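Local coordinates for Crov588 (Cafeteriavirus, PDB 6NYR), which is of unknown function but folds into a circular array of leucine-rich (FNIP-type) repeats, a shape that in related proteins often serves protein binding, at residues Thr342-Gly347 and Thr364-Gly369; Thr298-Gly303 and Thr320-Gly325; Lys97-Leu102 and Gly119-Leu124; Asn70-Ser75 and Gln93-Ser98. One frame throughout, in Å; residues are numbered along the deposited sequence.

Contact 1 (Thr342-Gly347 and Thr364-Gly369)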
# COMPACT_ATOMS: atom_id res chain seq x y z
N THR A 342 -5.76 19.73 -16.05
CA THR A 342 -6.65 19.44 -14.94
C THR A 342 -5.92 19.21 -13.62
O THR A 342 -6.49 19.47 -12.56
CB THR A 342 -7.51 18.20 -15.22
OG1 THR A 342 -6.66 17.06 -15.41
CG2 THR A 342 -8.38 18.41 -16.45
N HIS A 343 -4.68 18.73 -13.67
CA HIS A 343 -3.93 18.38 -12.47
C HIS A 343 -2.61 19.13 -12.49
O HIS A 343 -1.83 18.98 -13.44
CB HIS A 343 -3.72 16.86 -12.40
CG HIS A 343 -4.98 16.09 -12.17
ND1 HIS A 343 -5.92 15.90 -13.15
CD2 HIS A 343 -5.46 15.47 -11.06
CE1 HIS A 343 -6.93 15.20 -12.67
NE2 HIS A 343 -6.67 14.92 -11.40
N LEU A 344 -2.37 19.91 -11.45
CA LEU A 344 -1.14 20.68 -11.30
C LEU A 344 -0.59 20.45 -9.91
O LEU A 344 -1.27 20.72 -8.91
CB LEU A 344 -1.39 22.18 -11.53
CG LEU A 344 -0.18 23.10 -11.33
CD1 LEU A 344 0.96 22.69 -12.25
CD2 LEU A 344 -0.56 24.55 -11.57
N THR A 345 0.65 20.00 -9.83
CA THR A 345 1.30 19.70 -8.56
C THR A 345 2.63 20.42 -8.53
O THR A 345 3.46 20.24 -9.43
CB THR A 345 1.50 18.19 -8.39
OG1 THR A 345 0.23 17.53 -8.47
CG2 THR A 345 2.13 17.88 -7.04
N PHE A 346 2.84 21.24 -7.51
CA PHE A 346 4.10 21.93 -7.32
C PHE A 346 4.98 21.16 -6.33
O PHE A 346 4.51 20.30 -5.58
CB PHE A 346 3.88 23.35 -6.81
CG PHE A 346 3.34 24.29 -7.84
CD1 PHE A 346 4.16 24.80 -8.84
CD2 PHE A 346 2.01 24.68 -7.82
CE1 PHE A 346 3.67 25.67 -9.79
CE2 PHE A 346 1.51 25.56 -8.77
CZ PHE A 346 2.35 26.05 -9.75
N GLY A 347 6.27 21.49 -6.35
CA GLY A 347 7.24 20.90 -5.46
C GLY A 347 7.58 21.80 -4.29
O GLY A 347 6.93 22.81 -4.02
N THR A 364 -8.86 21.20 -12.19
CA THR A 364 -9.68 20.60 -11.14
C THR A 364 -8.90 20.29 -9.87
O THR A 364 -9.48 20.27 -8.79
CB THR A 364 -10.34 19.31 -11.64
OG1 THR A 364 -9.33 18.35 -12.01
CG2 THR A 364 -11.23 19.60 -12.85
N HIS A 365 -7.59 20.07 -9.99
CA HIS A 365 -6.76 19.62 -8.87
C HIS A 365 -5.51 20.48 -8.81
O HIS A 365 -4.73 20.51 -9.76
CB HIS A 365 -6.40 18.14 -9.01
CG HIS A 365 -7.57 17.22 -8.86
ND1 HIS A 365 -8.51 17.05 -9.85
CD2 HIS A 365 -7.94 16.41 -7.84
CE1 HIS A 365 -9.42 16.18 -9.44
NE2 HIS A 365 -9.10 15.78 -8.23
N LEU A 366 -5.33 21.18 -7.69
CA LEU A 366 -4.18 22.06 -7.48
C LEU A 366 -3.54 21.71 -6.15
O LEU A 366 -4.16 21.86 -5.10
CB LEU A 366 -4.62 23.53 -7.48
CG LEU A 366 -3.52 24.55 -7.19
CD1 LEU A 366 -2.40 24.45 -8.22
CD2 LEU A 366 -4.09 25.96 -7.16
N THR A 367 -2.29 21.24 -6.21
CA THR A 367 -1.54 20.86 -5.02
C THR A 367 -0.28 21.71 -4.95
O THR A 367 0.54 21.69 -5.87
CB THR A 367 -1.19 19.36 -5.06
OG1 THR A 367 -2.40 18.60 -5.07
CG2 THR A 367 -0.33 18.97 -3.87
N PHE A 368 -0.14 22.45 -3.85
CA PHE A 368 1.05 23.24 -3.60
C PHE A 368 2.06 22.42 -2.81
O PHE A 368 1.73 21.42 -2.18
CB PHE A 368 0.72 24.53 -2.83
CG PHE A 368 0.03 25.57 -3.66
CD1 PHE A 368 0.74 26.31 -4.60
CD2 PHE A 368 -1.32 25.84 -3.49
CE1 PHE A 368 0.11 27.28 -5.36
CE2 PHE A 368 -1.95 26.81 -4.25
CZ PHE A 368 -1.23 27.53 -5.18
N GLY A 369 3.31 22.89 -2.83
CA GLY A 369 4.39 22.26 -2.11
C GLY A 369 4.69 22.95 -0.79
O GLY A 369 3.94 23.79 -0.29
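The carbonyl O of Thr-342 is the best-held polar atom, gripped by two backbone N-H groups of the next repeat. His-365 N comes in nearly along the C=O axis at 2.9 Å from Thr-342 O, and Thr-364 N takes a lone pair in the carbonyl plane; OG1 of Thr-364 also lies 3.1 Å from Thr-342 O. From there the parallel strands 343-345 and 365-367 run in exact register, 1° apart in direction. Leu-344 N bonds to His-365 O, Thr-367 N to Leu-344 O, and Phe-346 N to Thr-367 O, this last nearly straight at 170°. On the face bearing the histidines and Thr-345 and Thr-367, the imidazoles form an offset stack, centroids 4.2 Å apart, with NE2 of His-343 riding over the His-365 ring toward its rim, 3.2 Å from His-365 ND1. Each ring has its rotation fixed by the threonine before it, whose OG1 sits between N and carbonyl carbon (chi1 61° in both) and meets ND1 in the ring plane. On the buried face, Leu-344 CD2 rests on Leu-366 CD1 at 3.8 Å. The nearly parallel rings of Phe-346 and Phe-368 are slid apart and touch by CD2 of Phe-346 and CD1 of Phe-368. Such stacking of like on like is characteristic of a leucine-rich-repeat solenoid. Strand 321-323 continues the pattern beyond His-343, whose ring stacks on His-321, while strand 387-389 follows on the other flank and gives Leu-388 to Leu-366 and Phe-368.

Contact 2 (Thr298-Gly303 and Thr320-Gly325)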
# COMPACT_ATOMS: atom_id res chain seq x y z
N THR A 298 0.12 14.06 -22.55
CA THR A 298 -0.89 14.24 -21.51
C THR A 298 -0.30 14.32 -20.11
O THR A 298 -0.88 14.97 -19.25
CB THR A 298 -1.91 13.10 -21.55
OG1 THR A 298 -1.25 11.85 -21.32
CG2 THR A 298 -2.62 13.07 -22.90
N HIS A 299 0.82 13.64 -19.87
CA HIS A 299 1.42 13.56 -18.54
C HIS A 299 2.87 14.01 -18.62
O HIS A 299 3.64 13.52 -19.45
CB HIS A 299 1.30 12.14 -17.99
CG HIS A 299 -0.10 11.75 -17.66
ND1 HIS A 299 -1.06 11.54 -18.62
CD2 HIS A 299 -0.71 11.54 -16.46
CE1 HIS A 299 -2.20 11.21 -18.04
NE2 HIS A 299 -2.02 11.20 -16.73
N LEU A 300 3.23 14.96 -17.75
CA LEU A 300 4.57 15.52 -17.72
C LEU A 300 5.04 15.64 -16.28
O LEU A 300 4.41 16.32 -15.47
CB LEU A 300 4.60 16.90 -18.40
CG LEU A 300 5.96 17.59 -18.41
CD1 LEU A 300 7.01 16.71 -19.05
CD2 LEU A 300 5.85 18.94 -19.12
N THR A 301 6.15 14.97 -15.97
CA THR A 301 6.74 14.98 -14.64
C THR A 301 8.17 15.48 -14.74
O THR A 301 8.99 14.88 -15.45
CB THR A 301 6.71 13.58 -14.01
OG1 THR A 301 5.35 13.14 -13.87
CG2 THR A 301 7.40 13.57 -12.65
N PHE A 302 8.47 16.57 -14.04
CA PHE A 302 9.83 17.08 -13.96
C PHE A 302 10.54 16.47 -12.75
O PHE A 302 9.92 16.06 -11.76
CB PHE A 302 9.86 18.61 -13.85
CG PHE A 302 9.51 19.31 -15.13
CD1 PHE A 302 10.41 19.35 -16.18
CD2 PHE A 302 8.29 19.94 -15.27
CE1 PHE A 302 10.10 19.99 -17.36
CE2 PHE A 302 7.97 20.59 -16.45
CZ PHE A 302 8.88 20.62 -17.49
N GLY A 303 11.88 16.44 -12.83
CA GLY A 303 12.70 15.99 -11.73
C GLY A 303 13.01 17.11 -10.74
O GLY A 303 12.69 18.27 -10.96
N THR A 320 -2.70 17.27 -19.64
CA THR A 320 -3.68 17.20 -18.57
C THR A 320 -3.05 17.13 -17.19
O THR A 320 -3.66 17.61 -16.22
CB THR A 320 -4.58 15.97 -18.75
OG1 THR A 320 -3.79 14.77 -18.67
CG2 THR A 320 -5.30 16.02 -20.09
N HIS A 321 -1.86 16.55 -17.07
CA HIS A 321 -1.21 16.35 -15.78
C HIS A 321 0.19 16.95 -15.83
O HIS A 321 0.98 16.61 -16.72
CB HIS A 321 -1.14 14.86 -15.44
CG HIS A 321 -2.48 14.27 -15.11
ND1 HIS A 321 -3.43 14.00 -16.07
CD2 HIS A 321 -3.04 13.92 -13.92
CE1 HIS A 321 -4.51 13.50 -15.49
NE2 HIS A 321 -4.30 13.44 -14.19
N LEU A 322 0.47 17.86 -14.90
CA LEU A 322 1.78 18.49 -14.78
C LEU A 322 2.25 18.40 -13.33
O LEU A 322 1.51 18.78 -12.41
CB LEU A 322 1.74 19.94 -15.23
CG LEU A 322 3.00 20.77 -14.97
CD1 LEU A 322 4.19 20.19 -15.69
CD2 LEU A 322 2.76 22.22 -15.39
N THR A 323 3.46 17.90 -13.13
CA THR A 323 4.03 17.72 -11.80
C THR A 323 5.44 18.29 -11.77
O THR A 323 6.30 17.85 -12.54
CB THR A 323 4.04 16.25 -11.38
OG1 THR A 323 2.71 15.72 -11.44
CG2 THR A 323 4.60 16.10 -9.97
N PHE A 324 5.68 19.24 -10.87
CA PHE A 324 6.99 19.86 -10.71
C PHE A 324 7.76 19.16 -9.61
O PHE A 324 7.20 18.54 -8.70
CB PHE A 324 6.85 21.35 -10.40
CG PHE A 324 6.46 22.19 -11.59
CD1 PHE A 324 7.36 22.42 -12.62
CD2 PHE A 324 5.19 22.74 -11.67
CE1 PHE A 324 7.00 23.19 -13.71
CE2 PHE A 324 4.83 23.51 -12.77
CZ PHE A 324 5.74 23.74 -13.78
N GLY A 325 9.09 19.28 -9.69
CA GLY A 325 9.97 18.73 -8.69
C GLY A 325 10.31 19.74 -7.62
O GLY A 325 9.73 20.82 -7.52
O HOH W 1 2.16 14.84 -13.90
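Two successive strands of the leucine-rich-repeat solenoid, 299-301 and 321-323, pair here in parallel, His-299 level with His-321. Of the backbone bonds, Phe-302 N to Thr-323 O is almost straight (175°) and lies near the C=O axis. Thr-323 N likewise approaches Leu-300 O along its axis, whereas Leu-300 N reaches His-321 O from above the carbonyl plane. Thr-298 O receives three donors: His-321 N end-on, Thr-320 N on a lone pair, and the Thr-320 hydroxyl from above the plane, with OG1 3.0 Å from Thr-298 O. That hydroxyl is also an acceptor, taking the in-plane N-H of His-321 ND1, so a relay runs from imidazole through threonine to the preceding repeat and holds the ring's rotation. Aromatic contacts come in two forms. The imidazoles of His-299 and His-321 make an offset stack with planes 8° apart, each using the same torsion that puts CG anti to the carbonyl carbon. Phe-302 and Phe-324, also near parallel, barely overlap and meet along CD2 of Phe-302 and CD1 of Phe-324, 3.7 Å apart. Apolar packing fills the buried face: Leu-322 CD1 lies 3.9 Å from Phe-302 CE2 and also touches Leu-300 CD2. On the threonine face, a water bridges the strands, donating to Leu-300 O at 3.1 Å and lying 2.7 Å from Thr-323 OG1.

Contact 3 (Lys97-Leu102 and Gly119-Leu124)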
# COMPACT_ATOMS: atom_id res chain seq x y z
N LYS A 97 8.89 -33.74 -17.21
CA LYS A 97 8.64 -33.17 -18.52
C LYS A 97 7.37 -32.32 -18.57
O LYS A 97 7.10 -31.70 -19.61
CB LYS A 97 8.56 -34.27 -19.58
CG LYS A 97 9.88 -35.01 -19.81
CD LYS A 97 11.04 -34.06 -20.15
CE LYS A 97 11.76 -33.58 -18.89
NZ LYS A 97 13.21 -33.30 -19.13
N SER A 98 6.57 -32.32 -17.50
CA SER A 98 5.43 -31.42 -17.44
C SER A 98 5.82 -29.99 -17.09
O SER A 98 4.99 -29.08 -17.25
CB SER A 98 4.41 -31.92 -16.40
OG SER A 98 5.00 -32.00 -15.11
N LEU A 99 7.05 -29.76 -16.65
CA LEU A 99 7.41 -28.47 -16.08
C LEU A 99 7.37 -27.38 -17.14
O LEU A 99 7.91 -27.54 -18.24
CB LEU A 99 8.80 -28.52 -15.45
CG LEU A 99 9.02 -27.47 -14.35
CD1 LEU A 99 8.18 -27.82 -13.12
CD2 LEU A 99 10.48 -27.33 -13.99
N LEU A 100 6.72 -26.26 -16.80
CA LEU A 100 6.64 -25.10 -17.67
C LEU A 100 7.40 -23.89 -17.14
O LEU A 100 7.90 -23.10 -17.94
CB LEU A 100 5.17 -24.70 -17.86
CG LEU A 100 4.27 -25.73 -18.52
CD1 LEU A 100 2.82 -25.32 -18.42
CD2 LEU A 100 4.68 -25.91 -19.98
N LYS A 101 7.50 -23.74 -15.83
CA LYS A 101 8.07 -22.56 -15.20
C LYS A 101 9.05 -23.00 -14.12
O LYS A 101 8.71 -23.85 -13.29
CB LYS A 101 6.97 -21.68 -14.63
CG LYS A 101 5.91 -21.30 -15.64
CD LYS A 101 5.14 -20.07 -15.21
CE LYS A 101 4.09 -19.69 -16.24
NZ LYS A 101 3.38 -18.45 -15.83
N LEU A 102 10.24 -22.43 -14.14
CA LEU A 102 11.31 -22.88 -13.27
C LEU A 102 12.19 -21.71 -12.87
O LEU A 102 12.65 -20.96 -13.73
CB LEU A 102 12.16 -23.95 -13.96
CG LEU A 102 13.49 -24.35 -13.33
CD1 LEU A 102 13.30 -25.07 -12.01
CD2 LEU A 102 14.29 -25.21 -14.33
N GLY A 119 12.23 -29.83 -21.92
CA GLY A 119 12.06 -29.34 -23.28
C GLY A 119 10.87 -28.43 -23.46
O GLY A 119 10.91 -27.50 -24.28
N GLY A 120 9.79 -28.68 -22.73
CA GLY A 120 8.59 -27.89 -22.86
C GLY A 120 8.55 -26.63 -22.03
O GLY A 120 7.55 -25.90 -22.06
N LEU A 121 9.63 -26.34 -21.31
CA LEU A 121 9.67 -25.19 -20.41
C LEU A 121 9.41 -23.89 -21.16
O LEU A 121 9.88 -23.69 -22.28
CB LEU A 121 11.03 -25.13 -19.73
CG LEU A 121 11.17 -24.36 -18.42
CD1 LEU A 121 10.58 -25.17 -17.28
CD2 LEU A 121 12.63 -24.05 -18.17
N THR A 122 8.66 -22.99 -20.51
CA THR A 122 8.36 -21.68 -21.07
C THR A 122 8.94 -20.53 -20.26
O THR A 122 9.18 -19.46 -20.82
CB THR A 122 6.84 -21.48 -21.18
OG1 THR A 122 6.22 -21.84 -19.94
CG2 THR A 122 6.26 -22.32 -22.31
N HIS A 123 9.16 -20.72 -18.96
CA HIS A 123 9.62 -19.66 -18.07
C HIS A 123 10.84 -20.16 -17.31
O HIS A 123 10.73 -21.12 -16.53
CB HIS A 123 8.51 -19.23 -17.10
CG HIS A 123 7.40 -18.46 -17.74
ND1 HIS A 123 6.61 -18.99 -18.75
CD2 HIS A 123 6.94 -17.21 -17.52
CE1 HIS A 123 5.72 -18.09 -19.12
NE2 HIS A 123 5.90 -17.00 -18.39
N LEU A 124 11.98 -19.53 -17.54
CA LEU A 124 13.23 -19.89 -16.88
C LEU A 124 13.82 -18.67 -16.20
O LEU A 124 13.92 -17.60 -16.80
CB LEU A 124 14.24 -20.47 -17.88
CG LEU A 124 15.63 -20.77 -17.31
CD1 LEU A 124 15.53 -21.73 -16.14
CD2 LEU A 124 16.55 -21.32 -18.39
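Near the start of the FNIP leucine-rich repeats, two turns of the solenoid nest as they enter parallel strands 101-103 and 123-125. The chief bump is Leu-121, whose CG is anti to its backbone N (chi1 -158°). This sends CD1 into the hollow framed by Leu-99, the Leu-100 carbonyl and Leu-102: it sits 3.4 Å from Leu-100 C and 3.9 Å from both Leu-99 CD2 and Leu-102 CB. One step on, Leu-102 and Leu-124 run alongside each other in a common direction, with CD2 of Leu-102 against CD1 of Leu-124. At the outer edge, CD2 of Leu-100 rests on the carbonyl O of Gly-120, 3.5 Å away. On the opposite face of the strands, Lys-101 lies extended along His-123, its CG over the CB and its CE above the ring centre, 3.6 Å from the centroid and 10° off the normal, a CH-pi contact. Polar bonds centre on the backbone carbonyls. Leu-102 N bonds to His-123 O, and Leu-100 O takes three donors: His-123 N, Thr-122 N on a lone pair, and the Thr-122 hydroxyl from above the carbonyl plane. The imidazole is held in turn by that hydroxyl, His-123 ND1 donating to Thr-122 OG1 at 3.1 Å and only 8° out of the ring plane.

Contact 4 (Asn70-Ser75 and Gln93-Ser98)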
# COMPACT_ATOMS: atom_id res chain seq x y z
N ASN A 70 14.73 -35.38 -6.82
CA ASN A 70 14.81 -36.12 -8.07
C ASN A 70 13.51 -36.78 -8.50
O ASN A 70 13.49 -37.42 -9.56
CB ASN A 70 15.91 -37.19 -7.99
CG ASN A 70 17.30 -36.60 -8.08
OD1 ASN A 70 17.84 -36.44 -9.17
ND2 ASN A 70 17.88 -36.26 -6.93
N PHE A 71 12.43 -36.67 -7.72
CA PHE A 71 11.19 -37.36 -8.04
C PHE A 71 9.99 -36.44 -7.86
O PHE A 71 9.05 -36.72 -7.11
CB PHE A 71 11.05 -38.63 -7.19
CG PHE A 71 12.02 -39.71 -7.56
CD1 PHE A 71 11.86 -40.40 -8.76
CD2 PHE A 71 13.08 -40.04 -6.75
CE1 PHE A 71 12.74 -41.39 -9.12
CE2 PHE A 71 13.97 -41.03 -7.11
CZ PHE A 71 13.80 -41.71 -8.30
N LEU A 72 10.00 -35.32 -8.58
CA LEU A 72 8.83 -34.46 -8.57
C LEU A 72 7.68 -35.12 -9.32
O LEU A 72 7.88 -35.91 -10.25
CB LEU A 72 9.12 -33.12 -9.24
CG LEU A 72 9.92 -32.05 -8.50
CD1 LEU A 72 9.50 -31.89 -7.07
CD2 LEU A 72 11.40 -32.41 -8.62
N THR A 73 6.46 -34.78 -8.91
CA THR A 73 5.26 -35.27 -9.59
C THR A 73 5.34 -34.93 -11.08
O THR A 73 5.85 -33.88 -11.47
CB THR A 73 4.02 -34.64 -8.96
OG1 THR A 73 3.96 -34.99 -7.57
CG2 THR A 73 2.76 -35.12 -9.65
N GLU A 74 4.85 -35.84 -11.91
CA GLU A 74 4.80 -35.61 -13.34
C GLU A 74 3.58 -34.77 -13.73
O GLU A 74 3.19 -34.72 -14.90
CB GLU A 74 4.81 -36.94 -14.10
CG GLU A 74 5.10 -36.82 -15.60
CD GLU A 74 6.55 -36.44 -15.89
OE1 GLU A 74 7.46 -37.18 -15.46
OE2 GLU A 74 6.78 -35.40 -16.54
N SER A 75 2.96 -34.14 -12.73
CA SER A 75 1.95 -33.12 -12.95
C SER A 75 2.39 -31.74 -12.48
O SER A 75 1.66 -30.76 -12.66
CB SER A 75 0.64 -33.50 -12.23
OG SER A 75 0.13 -34.73 -12.70
N GLN A 93 18.10 -32.96 -15.03
CA GLN A 93 17.67 -33.94 -16.02
C GLN A 93 16.50 -34.77 -15.50
O GLN A 93 15.72 -35.29 -16.30
CB GLN A 93 18.87 -34.83 -16.35
CG GLN A 93 18.91 -35.42 -17.73
CD GLN A 93 20.33 -35.84 -18.10
OE1 GLN A 93 21.29 -35.47 -17.42
NE2 GLN A 93 20.46 -36.60 -19.17
N ASN A 94 16.36 -34.88 -14.19
CA ASN A 94 15.26 -35.61 -13.58
C ASN A 94 14.03 -34.75 -13.32
O ASN A 94 13.02 -35.27 -12.84
CB ASN A 94 15.72 -36.25 -12.26
CG ASN A 94 16.66 -37.42 -12.48
OD1 ASN A 94 16.67 -38.03 -13.56
ND2 ASN A 94 17.44 -37.76 -11.47
N LEU A 95 14.09 -33.45 -13.63
CA LEU A 95 12.89 -32.63 -13.56
C LEU A 95 11.81 -33.21 -14.47
O LEU A 95 12.11 -33.76 -15.54
CB LEU A 95 13.19 -31.19 -13.97
CG LEU A 95 14.05 -30.37 -13.01
CD1 LEU A 95 14.41 -29.02 -13.64
CD2 LEU A 95 13.35 -30.16 -11.67
N PRO A 96 10.54 -33.13 -14.07
CA PRO A 96 9.48 -33.74 -14.87
C PRO A 96 9.23 -32.98 -16.16
O PRO A 96 9.33 -31.75 -16.23
CB PRO A 96 8.25 -33.68 -13.95
CG PRO A 96 8.52 -32.50 -13.05
CD PRO A 96 10.02 -32.46 -12.85
N LYS A 97 8.89 -33.74 -17.21
CA LYS A 97 8.64 -33.17 -18.52
C LYS A 97 7.37 -32.32 -18.57
O LYS A 97 7.10 -31.70 -19.61
CB LYS A 97 8.56 -34.27 -19.58
CG LYS A 97 9.88 -35.01 -19.81
CD LYS A 97 11.04 -34.06 -20.15
CE LYS A 97 11.76 -33.58 -18.89
NZ LYS A 97 13.21 -33.30 -19.13
N SER A 98 6.57 -32.32 -17.50
CA SER A 98 5.43 -31.42 -17.44
C SER A 98 5.82 -29.99 -17.09
O SER A 98 4.99 -29.08 -17.25
CB SER A 98 4.41 -31.92 -16.40
OG SER A 98 5.00 -32.00 -15.11
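This is a surface contact between two irregular connecting segments on consecutive turns of the solenoid, running side by side in the same general direction, 9° apart end to end. A firm amide pair closes one end, a weaker carboxylate contact the other, and a proline fills the middle. At the first end the amide of Asn-94 donates through ND2 to Asn-70 OD1, 2.7 Å away, with an N-H...O angle of 162°. The acceptor is used on a lone pair in its carbonyl plane, and OD1 of Asn-70 lies close to the plane of the Asn-94 amide, although the two amides are turned 72° from each other. In the middle Pro-96 points toward the other turn: its CD packs on Leu-72 CB at 3.8 Å, and its CG approaches the carbonyl O of Thr-73 at 3.4 Å. At the other end Glu-74, bent at chi2, curls back and runs antiparallel to the proline ring as it passes. Its OE2 takes a weak bond from Ser-98 N at 3.2 Å and lies 2.8 Å from Lys-97 N. Ser-98 OG instead bonds to Leu-76 O. Behind Asn-70, Asp-47 of the preceding turn receives the backbone N-H groups of Asn-70 and Phe-71. The 70-75 segment leads on to strand 78-80, while 93-98 follows helix 89-93 and leads into strand 101-103.

Along the chain the order is contact 4, contact 3, contact 2, contact 1, each closing a neighbouring pair of turns in one continuous solenoid. Contacts 4 and 3 share Lys-97 and Ser-98, their centres about 10 Å apart, and touch where Leu-95 meets Leu-102. Contacts 2 and 1 are likewise about 10 Å apart, and strands 321-323 and 343-345 join them directly as neighbours. The two groups are far apart: the centres of contacts 2 and 3 are about 43 Å from each other, those of contacts 1 and 4 about 56 Å, on opposite sides of the chain's centre. Similar pairing of adjacent turns, repeated along the curve, builds the circular protein.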